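Local atomic coordinates of ParA (Salmonella enterica subsp. enterica serovar Newport str. SL317, PDB entry 3EZF), a protein that probably drives plasmid partition as a P-loop ATPase and, when bound to ADP, acts as a DNA-binding regulator of transcription. Residues I64-E69 and Y96-I101; Q73-Q78 and Q84-I89; V282-T287 and E327-L332. All blocks are in the same frame, centred on the assembly; numbering follows the deposited sequence.

Contact 1 (I64-E69 and Y96-I101); sequences IKEMEE and YAHRKI. Unlike the reference sequence in segment 64-69: Glu69 (reference Asp). With SO4 (sulfate ion), chain H.
The imidazole of His98 is inserted between two consecutive side chains of helix 57-69, the carboxylate of Glu66 and the thioether of Met67. As modelled, OE2 of Glu66 lies 3.0 Å from CE1 of His98 and 3.3 Å from NE2 of His98, and the angle at NE2 is too poor for a hydrogen bond. The side chains of Glu66 and His98 cross at about a right angle, with carboxylate and ring planes 68° apart. Met67 and His98 slide past each other in opposite directions. Met67 CG comes to 3.4 Å from ND1 of His98, while Met67 SD sits 4.5 Å from the centroid of the His98 ring in an oblique Met-aromatic contact. His98 reaches across because its CG is anti to the backbone N (chi1 178°) at the end of helix 89-98. A Schellman motif closes that helix, with Lys100 at positive phi and Ile101 N bonded to Tyr96 O. The next residue after His98, Arg99, turns its guanidinium edge to a sulfate ion, and NH1 and NH2 of Arg99 both donate to O3 of the sulfate, at 3.0 and 3.1 Å. Arg58 also binds this ion, while OE1 of Glu66 accepts from Gln62. The sulfate probably came from the crystallisation liquor, yet its two arginines are consistent with a surface patch that attracts anions. Beside that patch, the negative carboxylate of Glu66 lies close enough to His98 that it would probably favour a protonated imidazole.

Contact 2 (Q73-Q78 and Q84-I89); sequences QFNKKQ and QYALTI. Unlike the reference sequence in segment 73-78: Gln73 (reference Glu).
Asn75 takes hold of Ala86 at both ends of its backbone. Ala86 N donates to Asn75 O at 2.8 Å, from above the carbonyl plane. In return the side-chain ND2 of Asn75 donates to Ala86 O at 2.9 Å, a bond that lies in the carbonyl plane and close to the plane of the amide itself. With CG anti to the backbone N (chi1 -168°), the Asn75 amide is carried across to that oxygen. Further along, Gln84 N makes a weak bond of 3.1 Å to Lys77 O. Several other polar groups are met from outside the two segments: Asn91 OD1 accepts from both Asn75 N and Thr88 N, the hydroxyl of Tyr85 is hydrogen-bonded to Glu68, and Thr88, at the N-cap of helix 89-98, bonds weakly to Gln90 N. Beside these bonds lies an apolar patch. CB of Phe74 meets the edge of the Tyr85 ring at CE2, 3.6 Å away, and CD1 of Phe74 touches CD2 of Leu87 at 3.8 Å. CG of Lys77 rests against CB of Ala86. The two arms, largely without regular strand structure, probably form the wing of a winged helix-turn-helix domain. Leu87 pairs instead with Phe44 of strand 43-44, in a two-stranded antiparallel sheet, Phe74 packs on Ile64 and Met67 of helix 57-69, and Phe74 and Leu87 both reach Ile95 of helix 89-98.

Contact 3 (V282-T287 and E327-L332); sequences VDFHST and ETSHSL
Phe284 projects from helix 281-291 and covers a turn of helix 324-337, with Ser329 under its ring and Leu332 at the far end. Its CG stands anti to the backbone N (chi1 171°), which swings the ring out toward helix 324-337. CB of Ser329 lies over one face of the Phe284 ring, 3.6 Å from its centroid and offset toward the rim, a CH-pi contact. The Ser329 hydroxyl takes the position between backbone N and carbonyl carbon (chi1 65°) and is hydrogen-bonded to Pro279 O, in the loop that precedes helix 281-291. Each helix follows one of two adjacent strands, 272-277 and 312-317, of the parallel sheet of a P-loop NTPase fold, so the contact joins two beta-alpha units at one edge of that sheet. Leu332, its CG anti to the carbonyl carbon (chi1 -58°), crosses the phenyl group at about a right angle: CB of Leu332 is 3.3 Å from CZ of Phe284, and CD1 of Leu332 is 3.5 Å from CE2 of Phe284. Met24 of the second subunit packs on Phe284, and Leu20 of that subunit on Leu332.

Overall arrangement
Contacts 1 and 2 belong to one small domain, the winged helix-turn-helix part near the start of the chain, and contact 2 is nested inside the loop that contact 1 closes. Their centres are 15 Å apart. Side chains of contact 2 pack on the helix that carries 64-69, and the strand of 84-89 runs straight into helix 89-98, so the two share a core. Contact 3 follows later in the chain, on helices flanking the parallel sheet. Its nearest atoms are about 30 Å from either of the others, and it lies across the chain's centre from contact 1. This is consistent with a DNA-binding module separate from the P-loop NTPase fold, where contact 3 also meets the second subunit.

Contact 1 (I64-E69 and Y96-I101)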
loop_
_atom_site.group_PDB
_atom_site.type_symbol
_atom_site.label_atom_id
_atom_site.label_comp_id
_atom_site.label_asym_id
_atom_site.label_seq_id
_atom_site.Cartn_x
_atom_site.Cartn_y
_atom_site.Cartn_z
ATOM N N ILE A 64 31.640 -12.027 -34.677
ATOM C CA ILE A 64 31.062 -11.041 -35.577
ATOM C C ILE A 64 31.452 -11.308 -37.024
ATOM O O ILE A 64 30.590 -11.343 -37.897
ATOM C CB ILE A 64 31.465 -9.607 -35.171
ATOM C CG1 ILE A 64 30.719 -9.229 -33.887
ATOM C CG2 ILE A 64 31.148 -8.631 -36.284
ATOM C CD1 ILE A 64 30.885 -7.811 -33.457
ATOM N N LYS A 65 32.741 -11.509 -37.277
ATOM C CA LYS A 65 33.230 -11.797 -38.627
ATOM C C LYS A 65 32.450 -12.986 -39.191
ATOM O O LYS A 65 31.784 -12.888 -40.220
ATOM C CB LYS A 65 34.730 -12.134 -38.585
ATOM C CG LYS A 65 35.296 -12.681 -39.898
ATOM C CD LYS A 65 36.603 -13.467 -39.702
ATOM C CE LYS A 65 37.859 -12.599 -39.722
ATOM N NZ LYS A 65 38.241 -12.039 -38.397
ATOM N N GLU A 66 32.531 -14.110 -38.497
ATOM C CA GLU A 66 31.839 -15.305 -38.934
ATOM C C GLU A 66 30.354 -15.062 -39.179
ATOM O O GLU A 66 29.838 -15.427 -40.230
ATOM C CB GLU A 66 32.012 -16.430 -37.905
ATOM C CG GLU A 66 33.445 -16.907 -37.724
ATOM C CD GLU A 66 33.552 -18.171 -36.879
ATOM O OE1 GLU A 66 34.663 -18.760 -36.843
ATOM O OE2 GLU A 66 32.535 -18.575 -36.252
ATOM N N MET A 67 29.674 -14.442 -38.215
ATOM C CA MET A 67 28.235 -14.174 -38.308
ATOM C C MET A 67 27.813 -13.278 -39.460
ATOM O O MET A 67 26.741 -13.472 -40.033
ATOM C CB MET A 67 27.721 -13.572 -36.996
ATOM C CG MET A 67 27.410 -14.596 -35.915
ATOM S SD MET A 67 27.247 -13.836 -34.286
ATOM C CE MET A 67 25.499 -13.460 -34.205
ATOM N N GLU A 68 28.633 -12.285 -39.792
ATOM C CA GLU A 68 28.303 -11.388 -40.894
ATOM C C GLU A 68 28.629 -12.082 -42.205
ATOM O O GLU A 68 28.061 -11.758 -43.246
ATOM C CB GLU A 68 29.101 -10.092 -40.807
ATOM C CG GLU A 68 28.835 -9.261 -39.587
ATOM C CD GLU A 68 29.617 -7.975 -39.631
ATOM O OE1 GLU A 68 30.725 -8.001 -40.209
ATOM O OE2 GLU A 68 29.138 -6.953 -39.086
ATOM N N GLU A 69 29.556 -13.034 -42.137
ATOM C CA GLU A 69 29.968 -13.779 -43.307
ATOM C C GLU A 69 28.722 -14.416 -43.957
ATOM O O GLU A 69 28.695 -14.671 -45.166
ATOM C CB GLU A 69 31.083 -14.794 -42.933
ATOM C CG GLU A 69 32.332 -14.644 -43.882
ATOM C CD GLU A 69 33.733 -14.655 -43.156
ATOM O OE1 GLU A 69 34.166 -15.688 -42.572
ATOM O OE2 GLU A 69 34.422 -13.603 -43.171
ATOM N N TYR A 96 26.508 -15.308 -28.211
ATOM C CA TYR A 96 26.647 -16.397 -27.239
ATOM C C TYR A 96 26.007 -17.639 -27.838
ATOM O O TYR A 96 26.410 -18.775 -27.543
ATOM C CB TYR A 96 25.929 -16.071 -25.925
ATOM C CG TYR A 96 26.729 -15.300 -24.908
ATOM C CD1 TYR A 96 26.366 -14.009 -24.543
ATOM C CD2 TYR A 96 27.820 -15.883 -24.267
ATOM C CE1 TYR A 96 27.073 -13.319 -23.569
ATOM C CE2 TYR A 96 28.542 -15.200 -23.283
ATOM C CZ TYR A 96 28.163 -13.919 -22.935
ATOM O OH TYR A 96 28.870 -13.219 -21.976
ATOM N N ALA A 97 24.996 -17.421 -28.675
ATOM C CA ALA A 97 24.293 -18.534 -29.298
ATOM C C ALA A 97 25.155 -19.100 -30.419
ATOM O O ALA A 97 25.243 -20.319 -30.607
ATOM C CB ALA A 97 22.947 -18.076 -29.835
ATOM N N HIS A 98 25.799 -18.211 -31.162
ATOM C CA HIS A 98 26.659 -18.646 -32.240
ATOM C C HIS A 98 27.819 -19.433 -31.627
ATOM O O HIS A 98 28.252 -20.441 -32.167
ATOM C CB HIS A 98 27.176 -17.435 -32.990
ATOM C CG HIS A 98 28.110 -17.776 -34.098
ATOM N ND1 HIS A 98 29.210 -16.999 -34.403
ATOM C CD2 HIS A 98 28.137 -18.818 -34.959
ATOM C CE1 HIS A 98 29.873 -17.555 -35.398
ATOM N NE2 HIS A 98 29.245 -18.659 -35.753
ATOM N N ARG A 99 28.302 -18.972 -30.480
ATOM C CA ARG A 99 29.398 -19.625 -29.767
ATOM C C ARG A 99 28.907 -20.909 -29.104
ATOM O O ARG A 99 29.599 -21.508 -28.271
ATOM C CB ARG A 99 29.951 -18.673 -28.703
ATOM C CG ARG A 99 31.416 -18.342 -28.870
ATOM C CD ARG A 99 31.721 -18.050 -30.332
ATOM N NE ARG A 99 33.143 -17.859 -30.601
ATOM C CZ ARG A 99 34.110 -18.637 -30.129
ATOM N NH1 ARG A 99 33.826 -19.673 -29.347
ATOM N NH2 ARG A 99 35.374 -18.379 -30.447
ATOM N N LYS A 100 27.699 -21.313 -29.479
ATOM C CA LYS A 100 27.060 -22.508 -28.941
ATOM C C LYS A 100 27.118 -22.655 -27.422
ATOM O O LYS A 100 27.367 -23.749 -26.914
ATOM C CB LYS A 100 27.625 -23.764 -29.610
ATOM C CG LYS A 100 26.977 -24.057 -30.958
ATOM C CD LYS A 100 27.327 -25.433 -31.489
ATOM C CE LYS A 100 28.739 -25.501 -32.056
ATOM N NZ LYS A 100 29.021 -26.875 -32.603
ATOM N N ILE A 101 26.882 -21.557 -26.704
ATOM C CA ILE A 101 26.883 -21.580 -25.240
ATOM C C ILE A 101 25.438 -21.765 -24.791
ATOM O O ILE A 101 24.590 -20.892 -24.999
ATOM C CB ILE A 101 27.431 -20.271 -24.657
ATOM C CG1 ILE A 101 28.885 -20.089 -25.081
ATOM C CG2 ILE A 101 27.322 -20.289 -23.146
ATOM C CD1 ILE A 101 29.419 -18.706 -24.820
HETATM S S SO4 H . 37.729 -21.523 -29.445
HETATM O O1 SO4 H . 37.862 -21.230 -30.887
HETATM O O2 SO4 H . 37.450 -22.962 -29.257
HETATM O O3 SO4 H . 36.619 -20.725 -28.889
HETATM O O4 SO4 H . 38.980 -21.178 -28.742
#

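Contact 2 (Q73-Q78 and Q84-I89)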
loop_
_atom_site.group_PDB
_atom_site.type_symbol
_atom_site.label_atom_id
_atom_site.label_comp_id
_atom_site.label_asym_id
_atom_site.label_seq_id
_atom_site.Cartn_x
_atom_site.Cartn_y
_atom_site.Cartn_z
ATOM N N GLN A 73 22.978 -8.595 -39.057
ATOM C CA GLN A 73 23.456 -7.210 -39.005
ATOM C C GLN A 73 23.572 -6.706 -37.594
ATOM O O GLN A 73 22.564 -6.602 -36.892
ATOM C CB GLN A 73 22.454 -6.291 -39.667
ATOM C CG GLN A 73 23.003 -5.108 -40.390
ATOM C CD GLN A 73 22.391 -5.091 -41.732
ATOM O OE1 GLN A 73 22.563 -6.047 -42.486
ATOM N NE2 GLN A 73 21.629 -4.046 -42.044
ATOM N N PHE A 74 24.767 -6.316 -37.193
ATOM C CA PHE A 74 24.905 -5.794 -35.852
ATOM C C PHE A 74 24.563 -4.302 -35.884
ATOM O O PHE A 74 24.671 -3.641 -36.921
ATOM C CB PHE A 74 26.333 -6.014 -35.336
ATOM C CG PHE A 74 26.710 -7.462 -35.198
ATOM C CD1 PHE A 74 26.423 -8.162 -34.035
ATOM C CD2 PHE A 74 27.326 -8.134 -36.249
ATOM C CE1 PHE A 74 26.739 -9.510 -33.929
ATOM C CE2 PHE A 74 27.644 -9.477 -36.155
ATOM C CZ PHE A 74 27.353 -10.169 -34.995
ATOM N N ASN A 75 24.134 -3.794 -34.738
ATOM C CA ASN A 75 23.764 -2.398 -34.569
ATOM C C ASN A 75 25.036 -1.534 -34.570
ATOM O O ASN A 75 26.069 -1.946 -34.037
ATOM C CB ASN A 75 23.002 -2.272 -33.243
ATOM C CG ASN A 75 22.309 -0.957 -33.087
ATOM O OD1 ASN A 75 21.502 -0.573 -33.921
ATOM N ND2 ASN A 75 22.611 -0.256 -32.007
ATOM N N LYS A 76 24.972 -0.349 -35.180
ATOM C CA LYS A 76 26.131 0.548 -35.226
ATOM C C LYS A 76 25.746 2.009 -35.012
ATOM O O LYS A 76 24.747 2.483 -35.549
ATOM C CB LYS A 76 26.878 0.420 -36.563
ATOM C CG LYS A 76 27.481 -0.947 -36.820
ATOM C CD LYS A 76 26.540 -1.813 -37.626
ATOM C CE LYS A 76 26.301 -1.214 -39.019
ATOM N NZ LYS A 76 25.356 -2.011 -39.879
ATOM N N LYS A 77 26.555 2.715 -34.227
ATOM C CA LYS A 77 26.331 4.128 -33.927
ATOM C C LYS A 77 26.966 5.056 -34.943
ATOM O O LYS A 77 27.912 4.707 -35.645
ATOM C CB LYS A 77 26.922 4.508 -32.578
ATOM C CG LYS A 77 26.144 4.123 -31.357
ATOM C CD LYS A 77 26.922 4.606 -30.141
ATOM C CE LYS A 77 26.178 4.358 -28.841
ATOM N NZ LYS A 77 24.918 5.143 -28.745
ATOM N N GLN A 78 26.438 6.265 -34.985
ATOM C CA GLN A 78 26.930 7.297 -35.867
ATOM C C GLN A 78 27.481 8.281 -34.843
ATOM O O GLN A 78 26.783 9.184 -34.379
ATOM C CB GLN A 78 25.761 7.923 -36.623
ATOM C CG GLN A 78 26.135 8.788 -37.804
ATOM C CD GLN A 78 26.056 8.034 -39.113
ATOM O OE1 GLN A 78 26.020 8.637 -40.186
ATOM N NE2 GLN A 78 26.032 6.708 -39.034
ATOM N N GLN A 84 30.435 2.875 -36.001
ATOM C CA GLN A 84 30.884 2.308 -34.707
ATOM C C GLN A 84 30.675 0.792 -34.606
ATOM O O GLN A 84 31.228 0.025 -35.397
ATOM C CB GLN A 84 30.100 2.976 -33.590
ATOM C CG GLN A 84 30.761 4.178 -33.008
ATOM C CD GLN A 84 32.001 3.803 -32.254
ATOM O OE1 GLN A 84 32.145 2.657 -31.848
ATOM N NE2 GLN A 84 32.901 4.761 -32.047
ATOM N N TYR A 85 29.860 0.382 -33.635
ATOM C CA TYR A 85 29.535 -1.020 -33.371
ATOM C C TYR A 85 28.962 -1.016 -31.976
ATOM O O TYR A 85 29.702 -1.037 -30.999
ATOM C CB TYR A 85 30.779 -1.910 -33.388
ATOM C CG TYR A 85 30.780 -2.948 -34.493
ATOM C CD1 TYR A 85 31.922 -3.169 -35.265
ATOM C CD2 TYR A 85 29.634 -3.682 -34.793
ATOM C CE1 TYR A 85 31.920 -4.080 -36.307
ATOM C CE2 TYR A 85 29.621 -4.597 -35.831
ATOM C CZ TYR A 85 30.771 -4.789 -36.592
ATOM O OH TYR A 85 30.778 -5.653 -37.669
ATOM N N ALA A 86 27.640 -0.955 -31.891
ATOM C CA ALA A 86 26.961 -0.934 -30.611
ATOM C C ALA A 86 25.985 -2.072 -30.616
ATOM O O ALA A 86 24.835 -1.887 -30.985
ATOM C CB ALA A 86 26.231 0.375 -30.440
ATOM N N LEU A 87 26.448 -3.250 -30.209
ATOM C CA LEU A 87 25.609 -4.443 -30.195
ATOM C C LEU A 87 24.554 -4.318 -29.113
ATOM O O LEU A 87 24.810 -3.752 -28.051
ATOM C CB LEU A 87 26.450 -5.705 -29.931
ATOM C CG LEU A 87 27.886 -5.864 -30.431
ATOM C CD1 LEU A 87 28.270 -7.320 -30.245
ATOM C CD2 LEU A 87 28.019 -5.466 -31.891
ATOM N N THR A 88 23.370 -4.857 -29.394
ATOM C CA THR A 88 22.253 -4.828 -28.452
ATOM C C THR A 88 22.215 -6.096 -27.615
ATOM O O THR A 88 22.907 -7.064 -27.904
ATOM C CB THR A 88 20.927 -4.777 -29.176
ATOM O OG1 THR A 88 20.765 -5.986 -29.938
ATOM C CG2 THR A 88 20.876 -3.568 -30.087
ATOM N N ILE A 89 21.376 -6.088 -26.588
ATOM C CA ILE A 89 21.227 -7.240 -25.717
ATOM C C ILE A 89 20.996 -8.486 -26.567
ATOM O O ILE A 89 21.419 -9.578 -26.190
ATOM C CB ILE A 89 20.014 -7.084 -24.745
ATOM C CG1 ILE A 89 20.220 -5.888 -23.806
ATOM C CG2 ILE A 89 19.820 -8.370 -23.942
ATOM C CD1 ILE A 89 21.358 -6.058 -22.854
#

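Contact 3 (V282-T287 and E327-L332)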
loop_
_atom_site.group_PDB
_atom_site.type_symbol
_atom_site.label_atom_id
_atom_site.label_comp_id
_atom_site.label_asym_id
_atom_site.label_seq_id
_atom_site.Cartn_x
_atom_site.Cartn_y
_atom_site.Cartn_z
ATOM N N VAL A 282 10.666 -1.069 12.578
ATOM C CA VAL A 282 9.255 -1.432 12.717
ATOM C C VAL A 282 8.817 -2.441 11.663
ATOM O O VAL A 282 8.052 -3.363 11.950
ATOM C CB VAL A 282 8.341 -0.186 12.630
ATOM C CG1 VAL A 282 6.888 -0.613 12.511
ATOM C CG2 VAL A 282 8.521 0.675 13.875
ATOM N N ASP A 283 9.305 -2.253 10.442
ATOM C CA ASP A 283 8.977 -3.143 9.337
ATOM C C ASP A 283 9.559 -4.528 9.599
ATOM O O ASP A 283 9.063 -5.534 9.095
ATOM C CB ASP A 283 9.526 -2.569 8.028
ATOM C CG ASP A 283 8.810 -1.291 7.600
ATOM O OD1 ASP A 283 8.588 -0.411 8.464
ATOM O OD2 ASP A 283 8.479 -1.168 6.400
ATOM N N PHE A 284 10.621 -4.567 10.395
ATOM C CA PHE A 284 11.274 -5.820 10.763
ATOM C C PHE A 284 10.299 -6.633 11.626
ATOM O O PHE A 284 10.221 -7.864 11.547
ATOM C CB PHE A 284 12.556 -5.524 11.554
ATOM C CG PHE A 284 13.198 -6.741 12.156
ATOM C CD1 PHE A 284 13.696 -7.759 11.344
ATOM C CD2 PHE A 284 13.287 -6.876 13.540
ATOM C CE1 PHE A 284 14.270 -8.897 11.899
ATOM C CE2 PHE A 284 13.860 -8.011 14.114
ATOM C CZ PHE A 284 14.353 -9.027 13.290
ATOM N N HIS A 285 9.549 -5.931 12.456
ATOM C CA HIS A 285 8.602 -6.610 13.301
ATOM C C HIS A 285 7.503 -7.241 12.441
ATOM O O HIS A 285 7.182 -8.416 12.608
ATOM C CB HIS A 285 8.008 -5.623 14.304
ATOM C CG HIS A 285 7.205 -6.270 15.378
ATOM N ND1 HIS A 285 6.022 -6.937 15.126
ATOM C CD2 HIS A 285 7.413 -6.380 16.712
ATOM C CE1 HIS A 285 5.541 -7.425 16.255
ATOM N NE2 HIS A 285 6.371 -7.099 17.233
ATOM N N SER A 286 6.949 -6.462 11.513
ATOM C CA SER A 286 5.871 -6.923 10.632
ATOM C C SER A 286 6.201 -8.150 9.812
ATOM O O SER A 286 5.443 -9.120 9.791
ATOM C CB SER A 286 5.455 -5.817 9.670
ATOM O OG SER A 286 4.787 -4.784 10.359
ATOM N N THR A 287 7.330 -8.097 9.118
ATOM C CA THR A 287 7.735 -9.214 8.284
ATOM C C THR A 287 7.808 -10.510 9.088
ATOM O O THR A 287 7.443 -11.579 8.587
ATOM C CB THR A 287 9.082 -8.914 7.604
ATOM O OG1 THR A 287 8.979 -7.664 6.906
ATOM C CG2 THR A 287 9.429 -10.005 6.596
ATOM N N GLU A 327 21.035 -2.322 11.185
ATOM C CA GLU A 327 22.118 -3.300 11.067
ATOM C C GLU A 327 21.904 -4.343 12.175
ATOM O O GLU A 327 22.483 -5.433 12.151
ATOM C CB GLU A 327 23.475 -2.598 11.238
ATOM C CG GLU A 327 24.683 -3.519 11.397
ATOM C CD GLU A 327 26.006 -2.753 11.507
ATOM O OE1 GLU A 327 27.019 -3.350 11.946
ATOM O OE2 GLU A 327 26.038 -1.552 11.145
ATOM N N THR A 328 21.047 -3.989 13.133
ATOM C CA THR A 328 20.704 -4.843 14.275
ATOM C C THR A 328 19.597 -5.818 13.910
ATOM O O THR A 328 19.593 -6.969 14.357
ATOM C CB THR A 328 20.224 -3.999 15.491
ATOM O OG1 THR A 328 21.326 -3.251 16.023
ATOM C CG2 THR A 328 19.638 -4.898 16.582
ATOM N N SER A 329 18.643 -5.347 13.114
ATOM C CA SER A 329 17.545 -6.200 12.690
ATOM C C SER A 329 18.092 -7.093 11.585
ATOM O O SER A 329 17.460 -8.068 11.179
ATOM C CB SER A 329 16.354 -5.360 12.189
ATOM O OG SER A 329 16.658 -4.626 11.017
ATOM N N HIS A 330 19.285 -6.748 11.111
ATOM C CA HIS A 330 19.955 -7.517 10.070
ATOM C C HIS A 330 20.555 -8.774 10.698
ATOM O O HIS A 330 20.476 -9.868 10.131
ATOM C CB HIS A 330 21.078 -6.696 9.438
ATOM C CG HIS A 330 21.858 -7.440 8.403
ATOM N ND1 HIS A 330 23.162 -7.135 8.086
ATOM C CD2 HIS A 330 21.505 -8.469 7.588
ATOM C CE1 HIS A 330 23.583 -7.940 7.124
ATOM N NE2 HIS A 330 22.595 -8.755 6.807
ATOM N N SER A 331 21.163 -8.595 11.870
ATOM C CA SER A 331 21.783 -9.685 12.612
ATOM C C SER A 331 20.690 -10.641 13.060
ATOM O O SER A 331 20.911 -11.840 13.162
ATOM C CB SER A 331 22.536 -9.130 13.828
ATOM O OG SER A 331 23.108 -10.169 14.602
ATOM N N LEU A 332 19.507 -10.092 13.320
ATOM C CA LEU A 332 18.354 -10.884 13.741
ATOM C C LEU A 332 17.732 -11.597 12.537
ATOM O O LEU A 332 16.967 -12.549 12.693
ATOM C CB LEU A 332 17.312 -9.979 14.405
ATOM C CG LEU A 332 17.799 -9.194 15.621
ATOM C CD1 LEU A 332 16.688 -8.307 16.143
ATOM C CD2 LEU A 332 18.260 -10.167 16.690
#